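Local coordinates for uncharacterized protein (Methanothermobacter thermautotrophicus, PDB 1L1S), which is of unknown function but belongs to the DsrE/DsrF-like family, whose better-characterised members take part in sulfur transfer, a role that remains unproven here, at residues 59-62 / 63-67; 24-27 / 28-31. All coordinates share one frame; numbering follows the deposited sequence.

Interaction 1. Residues 59-62 / 63-67; sequences VSEL and TGQGV
Thr63 N bonds to Val59 O at 3.1 Å, a regular helical backbone bond. The next bond along the helix keeps the i to i+4 spacing, with Gly64 N bonded to Ser60 O at 3.1 Å, but the following one, Gln65 N to Glu61 O, is only weak. There the helix stops. Val67 N reaches back to Leu62 O at 2.9 Å and Gly66 N to Thr63 O at 3.0 Å, the paired bonds of a Schellman motif, with Gly66 as its C-prime residue at a phi of 103°. This turn ends helix 56-64 and leads the beta-alpha-beta crossover into strand 68-72. Among the side chains, Thr63 OG1 adds a second bond to Val59 O, at 2.9 Å. The hydroxyl sits beside its own backbone N (chi1 -72°), which brings it over one face of the Val59 carbonyl plane, 35° out of it, while the N-H comes from the opposite face. A valine in its place, having no hydroxyl, would probably cost Val59 O its second donor, the one over the face opposite the Thr63 N-H. Beyond the turn, Val67 CG2 lies 3.9 Å from Leu62 CB. The Gln65 amide oxygen OE1 comes tightly against the methyl Leu62 CD2 at 3.1 Å; this buried oxygen has no polar partner.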
loop_
_atom_site.group_PDB
_atom_site.type_symbol
_atom_site.label_atom_id
_atom_site.label_comp_id
_atom_site.label_asym_id
_atom_site.label_seq_id
_atom_site.Cartn_x
_atom_site.Cartn_y
_atom_site.Cartn_z
ATOM N N VAL A 59 -21.942 1.278 -0.221
ATOM C CA VAL A 59 -21.437 2.540 -0.758
ATOM C C VAL A 59 -22.385 3.716 -0.528
ATOM O O VAL A 59 -21.948 4.786 -0.112
ATOM C CB VAL A 59 -21.121 2.428 -2.258
ATOM C CG1 VAL A 59 -20.777 3.787 -2.827
ATOM C CG2 VAL A 59 -19.963 1.494 -2.457
ATOM N N SER A 60 -23.681 3.527 -0.776
ATOM C CA SER A 60 -24.621 4.632 -0.578
ATOM C C SER A 60 -24.686 5.028 0.893
ATOM O O SER A 60 -24.685 6.214 1.222
ATOM C CB SER A 60 -26.019 4.270 -1.077
ATOM O OG SER A 60 -26.688 3.437 -0.147
ATOM N N GLU A 61 -24.722 4.038 1.777
ATOM C CA GLU A 61 -24.780 4.327 3.202
ATOM C C GLU A 61 -23.582 5.138 3.700
ATOM O O GLU A 61 -23.758 6.128 4.406
ATOM C CB GLU A 61 -24.866 3.037 4.006
ATOM C CG GLU A 61 -24.715 3.269 5.491
ATOM C CD GLU A 61 -24.859 1.998 6.290
ATOM O OE1 GLU A 61 -24.804 2.081 7.538
ATOM O OE2 GLU A 61 -25.031 0.917 5.673
ATOM N N LEU A 62 -22.366 4.721 3.340
ATOM C CA LEU A 62 -21.170 5.443 3.785
ATOM C C LEU A 62 -21.081 6.840 3.190
ATOM O O LEU A 62 -20.487 7.748 3.783
ATOM C CB LEU A 62 -19.902 4.651 3.441
ATOM C CG LEU A 62 -19.708 3.390 4.288
ATOM C CD1 LEU A 62 -18.614 2.507 3.724
ATOM C CD2 LEU A 62 -19.385 3.804 5.693
ATOM N N THR A 63 -21.661 7.008 2.010
ATOM C CA THR A 63 -21.655 8.303 1.353
ATOM C C THR A 63 -22.478 9.238 2.225
ATOM O O THR A 63 -22.112 10.394 2.436
ATOM C CB THR A 63 -22.295 8.215 -0.053
ATOM O OG1 THR A 63 -21.402 7.527 -0.932
ATOM C CG2 THR A 63 -22.602 9.612 -0.614
ATOM N N GLY A 64 -23.593 8.714 2.733
ATOM C CA GLY A 64 -24.463 9.506 3.578
ATOM C C GLY A 64 -23.765 9.901 4.865
ATOM O O GLY A 64 -24.101 10.910 5.483
ATOM N N GLN A 65 -22.780 9.111 5.273
ATOM C CA GLN A 65 -22.058 9.412 6.498
ATOM C C GLN A 65 -20.877 10.342 6.259
ATOM O O GLN A 65 -20.085 10.602 7.164
ATOM C CB GLN A 65 -21.606 8.111 7.158
ATOM C CG GLN A 65 -22.779 7.244 7.579
ATOM C CD GLN A 65 -22.365 5.842 7.974
ATOM O OE1 GLN A 65 -21.624 5.178 7.254
ATOM N NE2 GLN A 65 -22.858 5.378 9.116
ATOM N N GLY A 66 -20.760 10.849 5.040
ATOM C CA GLY A 66 -19.680 11.771 4.741
ATOM C C GLY A 66 -18.508 11.207 3.965
ATOM O O GLY A 66 -17.575 11.942 3.638
ATOM N N VAL A 67 -18.531 9.908 3.677
ATOM C CA VAL A 67 -17.447 9.289 2.921
ATOM C C VAL A 67 -17.597 9.607 1.433
ATOM O O VAL A 67 -18.655 9.386 0.836
ATOM C CB VAL A 67 -17.432 7.741 3.082
ATOM C CG1 VAL A 67 -16.265 7.148 2.285
ATOM C CG2 VAL A 67 -17.325 7.357 4.550
#

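Interaction 2. Residues 24-27 / 28-31; sequences NVRN and LMAD
Asn27 O is approached by two backbone donors, Asp31 N at 3.0 Å and, more weakly, Ala30 N at 3.1 Å. The Asp31 bond is the i to i+4 step, with a C=O...N angle of 162°, and the Ala30 bond is an i to i+3 step, so the last turn of helix 15-31 already mixes the two spacings. This helix crosses from strand 4-10 to strand 35-41 in a beta-alpha-beta unit, and 24-31 forms its C-terminal half. Two earlier bonds have the i to i+4 spacing: Leu28 N bonds to Asn24 O at 3.0 Å and Met29 N to Val25 O at 3.1 Å. On one side of the helix, Asn27 and Asp31 run side by side in the same direction, their amide and carboxylate planes 75° apart, and the nearest Asp31 side-chain atom to Asn27 ND2 is CB, at 4.0 Å. The carboxylate finds its partners in the second subunit, where OD2 forms a salt bridge with Arg102 and OD1 a hydrogen bond with Ser94, tying this helix end to the assembly. Leu28 goes to the sheet, onto Val6 and Phe8. Arg26 NH2 forms a salt bridge with Asp58 of the same chain; nearer the backbone, its aliphatic stem meets Met29. That residue, a selenomethionine, is extended as far as SE and then bends (chi3 -62°), folding its methyl back across the preceding turn. The stem of Arg26 and the branch of Val25 are both crossed obliquely. Met29 CE lies 3.9 Å from Arg26 CG. It is 4.1 Å from Val25 CG1. The backbone is nearer still, with Met29 CE 3.5 Å from Arg26 CA.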
loop_
_atom_site.group_PDB
_atom_site.type_symbol
_atom_site.label_atom_id
_atom_site.label_comp_id
_atom_site.label_asym_id
_atom_site.label_seq_id
_atom_site.Cartn_x
_atom_site.Cartn_y
_atom_site.Cartn_z
ATOM N N ASN A 24 -12.646 -1.317 7.162
ATOM C CA ASN A 24 -11.645 -0.339 7.590
ATOM C C ASN A 24 -12.233 1.080 7.652
ATOM O O ASN A 24 -11.917 1.849 8.559
ATOM C CB ASN A 24 -10.439 -0.361 6.650
ATOM C CG ASN A 24 -9.639 -1.645 6.768
ATOM O OD1 ASN A 24 -9.737 -2.353 7.762
ATOM N ND2 ASN A 24 -8.836 -1.942 5.759
ATOM N N VAL A 25 -13.083 1.431 6.692
ATOM C CA VAL A 25 -13.704 2.765 6.690
ATOM C C VAL A 25 -14.595 2.965 7.924
ATOM O O VAL A 25 -14.535 4.000 8.578
ATOM C CB VAL A 25 -14.559 2.988 5.421
ATOM C CG1 VAL A 25 -15.454 4.218 5.584
ATOM C CG2 VAL A 25 -13.629 3.158 4.211
ATOM N N ARG A 26 -15.410 1.969 8.242
ATOM C CA ARG A 26 -16.285 2.059 9.404
ATOM C C ARG A 26 -15.483 2.071 10.704
ATOM O O ARG A 26 -15.766 2.857 11.601
ATOM C CB ARG A 26 -17.273 0.895 9.406
ATOM C CG ARG A 26 -18.352 1.034 8.357
ATOM C CD ARG A 26 -19.313 -0.144 8.355
ATOM N NE ARG A 26 -20.407 0.096 7.417
ATOM C CZ ARG A 26 -20.884 -0.806 6.564
ATOM N NH1 ARG A 26 -20.373 -2.028 6.521
ATOM N NH2 ARG A 26 -21.860 -0.471 5.732
ATOM N N ASN A 27 -14.483 1.200 10.788
ATOM C CA ASN A 27 -13.621 1.098 11.967
ATOM C C ASN A 27 -12.994 2.461 12.247
ATOM O O ASN A 27 -12.984 2.950 13.386
ATOM C CB ASN A 27 -12.525 0.054 11.704
ATOM C CG ASN A 27 -11.594 -0.168 12.902
ATOM O OD1 ASN A 27 -11.111 -1.283 13.126
ATOM N ND2 ASN A 27 -11.320 0.888 13.653
ATOM N N LEU A 28 -12.483 3.069 11.185
ATOM C CA LEU A 28 -11.837 4.354 11.272
ATOM C C LEU A 28 -12.778 5.437 11.800
ATOM O O LEU A 28 -12.395 6.222 12.660
ATOM C CB LEU A 28 -11.290 4.730 9.898
ATOM C CG LEU A 28 -10.298 5.881 9.842
ATOM C CD1 LEU A 28 -9.123 5.598 10.774
ATOM C CD2 LEU A 28 -9.817 6.056 8.414
HETATM N N MSE A 29 -14.006 5.478 11.298
HETATM C CA MSE A 29 -14.957 6.489 11.761
HETATM C C MSE A 29 -15.317 6.356 13.243
HETATM O O MSE A 29 -15.701 7.332 13.889
HETATM C CB MSE A 29 -16.234 6.440 10.923
HETATM C CG MSE A 29 -16.018 6.840 9.487
HETATM SE SE MSE A 29 -17.677 6.794 8.470
HETATM C CE MSE A 29 -18.127 4.922 8.621
ATOM N N ALA A 30 -15.183 5.146 13.776
ATOM C CA ALA A 30 -15.494 4.886 15.174
ATOM C C ALA A 30 -14.299 5.073 16.118
ATOM O O ALA A 30 -14.493 5.384 17.292
ATOM C CB ALA A 30 -16.047 3.479 15.319
ATOM N N ASP A 31 -13.075 4.895 15.610
ATOM C CA ASP A 31 -11.871 5.029 16.439
ATOM C C ASP A 31 -11.285 6.437 16.476
ATOM O O ASP A 31 -10.520 6.773 17.380
ATOM C CB ASP A 31 -10.784 4.047 15.978
ATOM C CG ASP A 31 -9.631 3.937 16.975
ATOM O OD1 ASP A 31 -9.841 3.362 18.069
ATOM O OD2 ASP A 31 -8.519 4.434 16.671
#

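Interaction 2 precedes interaction 1 along the chain, and strand 35-41 lies between them, shared by two successive beta-alpha-beta units of the parallel sheet. Their centres are about 13 Å apart, yet helices 15-31 and 56-64 pack against each other, so the contacts meet through side chains. Leu62 CD2 lies 3.4 Å from Met29 CE, and Val67 CG2 lies 3.8 Å from Val25 CG1, an apolar seam between helix 15-31 and the C-terminal end of helix 56-64 with the turn that follows it. At its margin a long, weak ion pair joins Glu61 to Arg26. The second subunit reaches 24-31 but not 59-67, which places interaction 2 at the subunit interface and interaction 1 within the single chain.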